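Local coordinates for YjbQ family protein (Aeropyrum pernix, PDB 2P6H) that is of unknown function but belongs to the uncharacterised UPF0047 (YjbQ) family and assembles from three chains, at residues R12-T20 against M58-R66. Numbering follows the deposited sequence.
Sequences RRLQVLDVT and MEDIVEFIR. With SO4 (sulfate ion), chain D.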
loop_
_atom_site.group_PDB
_atom_site.type_symbol
_atom_site.label_atom_id
_atom_site.label_comp_id
_atom_site.label_asym_id
_atom_site.label_seq_id
_atom_site.Cartn_x
_atom_site.Cartn_y
_atom_site.Cartn_z
ATOM N N ARG A 12 -9.638 -19.970 9.925
ATOM C CA ARG A 12 -8.797 -20.774 9.034
ATOM C C ARG A 12 -7.375 -20.207 8.900
ATOM O O ARG A 12 -7.109 -19.047 9.188
ATOM C CB ARG A 12 -9.464 -20.825 7.659
ATOM C CG ARG A 12 -10.423 -22.007 7.523
ATOM C CD ARG A 12 -9.774 -23.204 6.817
ATOM N NE ARG A 12 -8.338 -23.261 7.099
ATOM C CZ ARG A 12 -7.805 -24.472 7.349
ATOM N NH1 ARG A 12 -8.556 -25.558 7.280
ATOM N NH2 ARG A 12 -6.533 -24.561 7.746
ATOM N N ARG A 13 -6.445 -21.005 8.381
ATOM C CA ARG A 13 -5.102 -20.513 8.135
ATOM C C ARG A 13 -5.153 -19.286 7.240
ATOM O O ARG A 13 -4.585 -18.242 7.533
ATOM C CB ARG A 13 -4.275 -21.621 7.472
ATOM C CG ARG A 13 -2.791 -21.256 7.386
ATOM C CD ARG A 13 -1.965 -22.298 6.621
ATOM N NE ARG A 13 -0.544 -22.159 6.963
ATOM C CZ ARG A 13 0.327 -23.027 6.412
ATOM N NH1 ARG A 13 -0.084 -23.922 5.530
ATOM N NH2 ARG A 13 1.603 -23.029 6.818
ATOM N N LEU A 14 -5.844 -19.411 6.113
ATOM C CA LEU A 14 -5.997 -18.264 5.176
ATOM C C LEU A 14 -7.464 -17.958 5.124
ATOM O O LEU A 14 -8.301 -18.824 4.905
ATOM C CB LEU A 14 -5.435 -18.476 3.696
ATOM C CG LEU A 14 -3.910 -18.596 3.659
ATOM C CD1 LEU A 14 -3.422 -19.991 4.060
ATOM C CD2 LEU A 14 -3.324 -18.321 2.275
ATOM N N GLN A 15 -7.800 -16.692 5.329
ATOM C CA GLN A 15 -9.195 -16.308 5.297
ATOM C C GLN A 15 -9.338 -14.807 5.136
ATOM O O GLN A 15 -8.567 -14.032 5.695
ATOM C CB GLN A 15 -9.873 -16.801 6.587
ATOM C CG GLN A 15 -11.232 -16.188 6.911
ATOM C CD GLN A 15 -11.842 -16.739 8.198
ATOM O OE1 GLN A 15 -11.138 -16.996 9.173
ATOM N NE2 GLN A 15 -13.163 -16.896 8.208
ATOM N N VAL A 16 -10.314 -14.404 4.333
ATOM C CA VAL A 16 -10.583 -12.991 4.112
ATOM C C VAL A 16 -11.904 -12.681 4.796
ATOM O O VAL A 16 -12.887 -13.400 4.587
ATOM C CB VAL A 16 -10.698 -12.673 2.613
ATOM C CG1 VAL A 16 -11.113 -11.222 2.424
ATOM C CG2 VAL A 16 -9.381 -12.954 1.909
ATOM N N LEU A 17 -11.916 -11.629 5.613
ATOM C CA LEU A 17 -13.116 -11.238 6.348
ATOM C C LEU A 17 -13.475 -9.781 6.077
ATOM O O LEU A 17 -12.600 -8.927 6.050
ATOM C CB LEU A 17 -12.908 -11.386 7.861
ATOM C CG LEU A 17 -12.461 -12.752 8.380
ATOM C CD1 LEU A 17 -12.392 -12.750 9.894
ATOM C CD2 LEU A 17 -13.452 -13.791 7.914
ATOM N N ASP A 18 -14.767 -9.514 5.881
ATOM C CA ASP A 18 -15.285 -8.158 5.670
ATOM C C ASP A 18 -15.550 -7.532 7.047
ATOM O O ASP A 18 -16.493 -7.924 7.753
ATOM C CB ASP A 18 -16.600 -8.202 4.890
ATOM C CG ASP A 18 -17.176 -6.816 4.618
ATOM O OD1 ASP A 18 -16.677 -5.808 5.174
ATOM O OD2 ASP A 18 -18.147 -6.734 3.836
ATOM N N VAL A 19 -14.730 -6.559 7.428
ATOM C CA VAL A 19 -14.888 -5.904 8.740
ATOM C C VAL A 19 -15.389 -4.459 8.603
ATOM O O VAL A 19 -15.303 -3.653 9.520
ATOM C CB VAL A 19 -13.553 -5.937 9.525
ATOM C CG1 VAL A 19 -13.123 -7.383 9.762
ATOM C CG2 VAL A 19 -12.472 -5.213 8.745
ATOM N N THR A 20 -15.934 -4.101 7.445
ATOM C CA THR A 20 -16.469 -2.742 7.210
ATOM C C THR A 20 -17.429 -2.305 8.304
ATOM O O THR A 20 -17.396 -1.178 8.781
ATOM C CB THR A 20 -17.232 -2.687 5.887
ATOM O OG1 THR A 20 -16.450 -3.317 4.870
ATOM C CG2 THR A 20 -17.481 -1.230 5.486
ATOM N N MET A 58 -13.630 -13.678 -2.611
ATOM C CA MET A 58 -12.887 -13.786 -1.365
ATOM C C MET A 58 -12.135 -15.108 -1.303
ATOM O O MET A 58 -11.062 -15.197 -0.701
ATOM C CB MET A 58 -13.845 -13.618 -0.190
ATOM C CG MET A 58 -14.364 -12.186 -0.094
ATOM S SD MET A 58 -15.782 -11.993 0.981
ATOM C CE MET A 58 -15.044 -12.357 2.585
ATOM N N GLU A 59 -12.701 -16.134 -1.931
ATOM C CA GLU A 59 -12.044 -17.433 -2.036
ATOM C C GLU A 59 -10.879 -17.284 -2.962
ATOM O O GLU A 59 -9.796 -17.804 -2.729
ATOM C CB GLU A 59 -12.984 -18.518 -2.612
ATOM C CG GLU A 59 -13.808 -19.202 -1.520
ATOM C CD GLU A 59 -14.575 -20.359 -2.120
ATOM O OE1 GLU A 59 -14.021 -21.455 -2.181
ATOM O OE2 GLU A 59 -15.714 -20.163 -2.520
ATOM N N ASP A 60 -11.106 -16.567 -4.060
ATOM C CA ASP A 60 -10.056 -16.381 -5.059
ATOM C C ASP A 60 -8.843 -15.646 -4.475
ATOM O O ASP A 60 -7.708 -15.895 -4.811
ATOM C CB ASP A 60 -10.590 -15.560 -6.237
ATOM C CG ASP A 60 -11.570 -16.364 -7.101
ATOM O OD1 ASP A 60 -11.502 -17.592 -7.083
ATOM O OD2 ASP A 60 -12.350 -15.731 -7.801
ATOM N N ILE A 61 -9.156 -14.658 -3.597
ATOM C CA ILE A 61 -8.064 -13.919 -3.000
ATOM C C ILE A 61 -7.153 -14.826 -2.183
ATOM O O ILE A 61 -5.933 -14.739 -2.222
ATOM C CB ILE A 61 -8.695 -12.849 -2.134
ATOM C CG1 ILE A 61 -9.303 -11.780 -3.065
ATOM C CG2 ILE A 61 -7.588 -12.218 -1.253
ATOM C CD1 ILE A 61 -9.955 -10.562 -2.401
ATOM N N VAL A 62 -7.774 -15.739 -1.419
ATOM C CA VAL A 62 -6.952 -16.661 -0.673
ATOM C C VAL A 62 -6.130 -17.559 -1.584
ATOM O O VAL A 62 -4.951 -17.803 -1.359
ATOM C CB VAL A 62 -7.910 -17.524 0.088
ATOM C CG1 VAL A 62 -7.217 -18.815 0.519
ATOM C CG2 VAL A 62 -8.404 -16.789 1.320
ATOM N N GLU A 63 -6.758 -18.080 -2.648
ATOM C CA GLU A 63 -6.010 -18.926 -3.566
ATOM C C GLU A 63 -4.890 -18.154 -4.274
ATOM O O GLU A 63 -3.808 -18.680 -4.512
ATOM C CB GLU A 63 -6.970 -19.528 -4.588
ATOM C CG GLU A 63 -6.253 -20.378 -5.643
ATOM C CD GLU A 63 -5.606 -21.608 -5.024
ATOM O OE1 GLU A 63 -5.988 -21.996 -3.907
ATOM O OE2 GLU A 63 -4.738 -22.185 -5.673
ATOM N N PHE A 64 -5.160 -16.899 -4.614
ATOM C CA PHE A 64 -4.172 -16.043 -5.270
ATOM C C PHE A 64 -2.957 -15.899 -4.360
ATOM O O PHE A 64 -1.816 -16.028 -4.763
ATOM C CB PHE A 64 -4.831 -14.676 -5.545
ATOM C CG PHE A 64 -3.869 -13.628 -6.085
ATOM C CD1 PHE A 64 -3.234 -13.814 -7.307
ATOM C CD2 PHE A 64 -3.696 -12.442 -5.385
ATOM C CE1 PHE A 64 -2.419 -12.806 -7.822
ATOM C CE2 PHE A 64 -2.878 -11.437 -5.906
ATOM C CZ PHE A 64 -2.240 -11.615 -7.126
ATOM N N ILE A 65 -3.264 -15.617 -3.075
ATOM C CA ILE A 65 -2.218 -15.466 -2.074
ATOM C C ILE A 65 -1.438 -16.781 -1.887
ATOM O O ILE A 65 -0.225 -16.815 -1.821
ATOM C CB ILE A 65 -2.876 -14.980 -0.758
ATOM C CG1 ILE A 65 -3.244 -13.492 -0.858
ATOM C CG2 ILE A 65 -1.892 -15.135 0.416
ATOM C CD1 ILE A 65 -4.275 -13.077 0.192
ATOM N N ARG A 66 -2.193 -17.899 -1.807
ATOM C CA ARG A 66 -1.549 -19.194 -1.636
ATOM C C ARG A 66 -0.543 -19.462 -2.753
ATOM O O ARG A 66 0.578 -19.897 -2.523
ATOM C CB ARG A 66 -2.635 -20.269 -1.642
ATOM C CG ARG A 66 -2.134 -21.602 -1.088
ATOM C CD ARG A 66 -3.065 -22.762 -1.459
ATOM N NE ARG A 66 -4.435 -22.478 -1.022
ATOM C CZ ARG A 66 -4.700 -22.608 0.289
ATOM N NH1 ARG A 66 -3.748 -22.982 1.127
ATOM N NH2 ARG A 66 -5.932 -22.355 0.742
HETATM S S SO4 D . -5.748 -23.273 4.353
HETATM O O1 SO4 D . -6.732 -23.569 3.275
HETATM O O2 SO4 D . -6.281 -22.140 5.193
HETATM O O3 SO4 D . -5.563 -24.500 5.211
HETATM O O4 SO4 D . -4.439 -22.908 3.757
HETATM O O HOH W 1 -11.748 -16.228 2.069
#
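Leu14 and Val16 both turn toward helix 58-66, which runs roughly antiparallel to strand 15-18 (142°): the residue leading into the strand and one within it pack on the helix. Leu14 sets CB on Val62 CG1 (3.7 Å), while its side chain runs past that of Ile65 in the opposite direction, CD2 near CG2. The side chains of Val16 and Ile61 cross at about a right angle, CG2 to CG2 3.7 Å, and Val16 CG2 also meets Val62 CG2. Met58 bends at its last torsion (chi3 67°), bringing CE close to Val16 O (3.1 Å) and beside Val16 CG1. No hydrogen bond joins the segments directly; a water accepts from Val16 N and donates to Met58 O.

A sulfate, probably from the crystallisation liquor, lies between the backbone N of Leu14, which donates to O2 (2.9 Å), and the guanidinium of Arg66, which gives NH1 to O4 (2.7 Å, 168°) and NH2 to O1. Glu63 OE1 lies in the guanidinium plane at the edge, a weak bond and salt bridge to Arg66 NE (3.3 Å). Replacing Leu14 by alanine would keep CB on Val62 but would probably open a gap beside Ile65 CG2 and the Arg66 guanidinium.

Within this chain strand 15-18 borders a three-stranded antiparallel sheet beside strand 113-118, whose Leu115 and Val117 touch Val16 and Ile65; Ile93 of helix 84-93 also reaches Ile65, and Leu88 of the second subunit packs on Ile61.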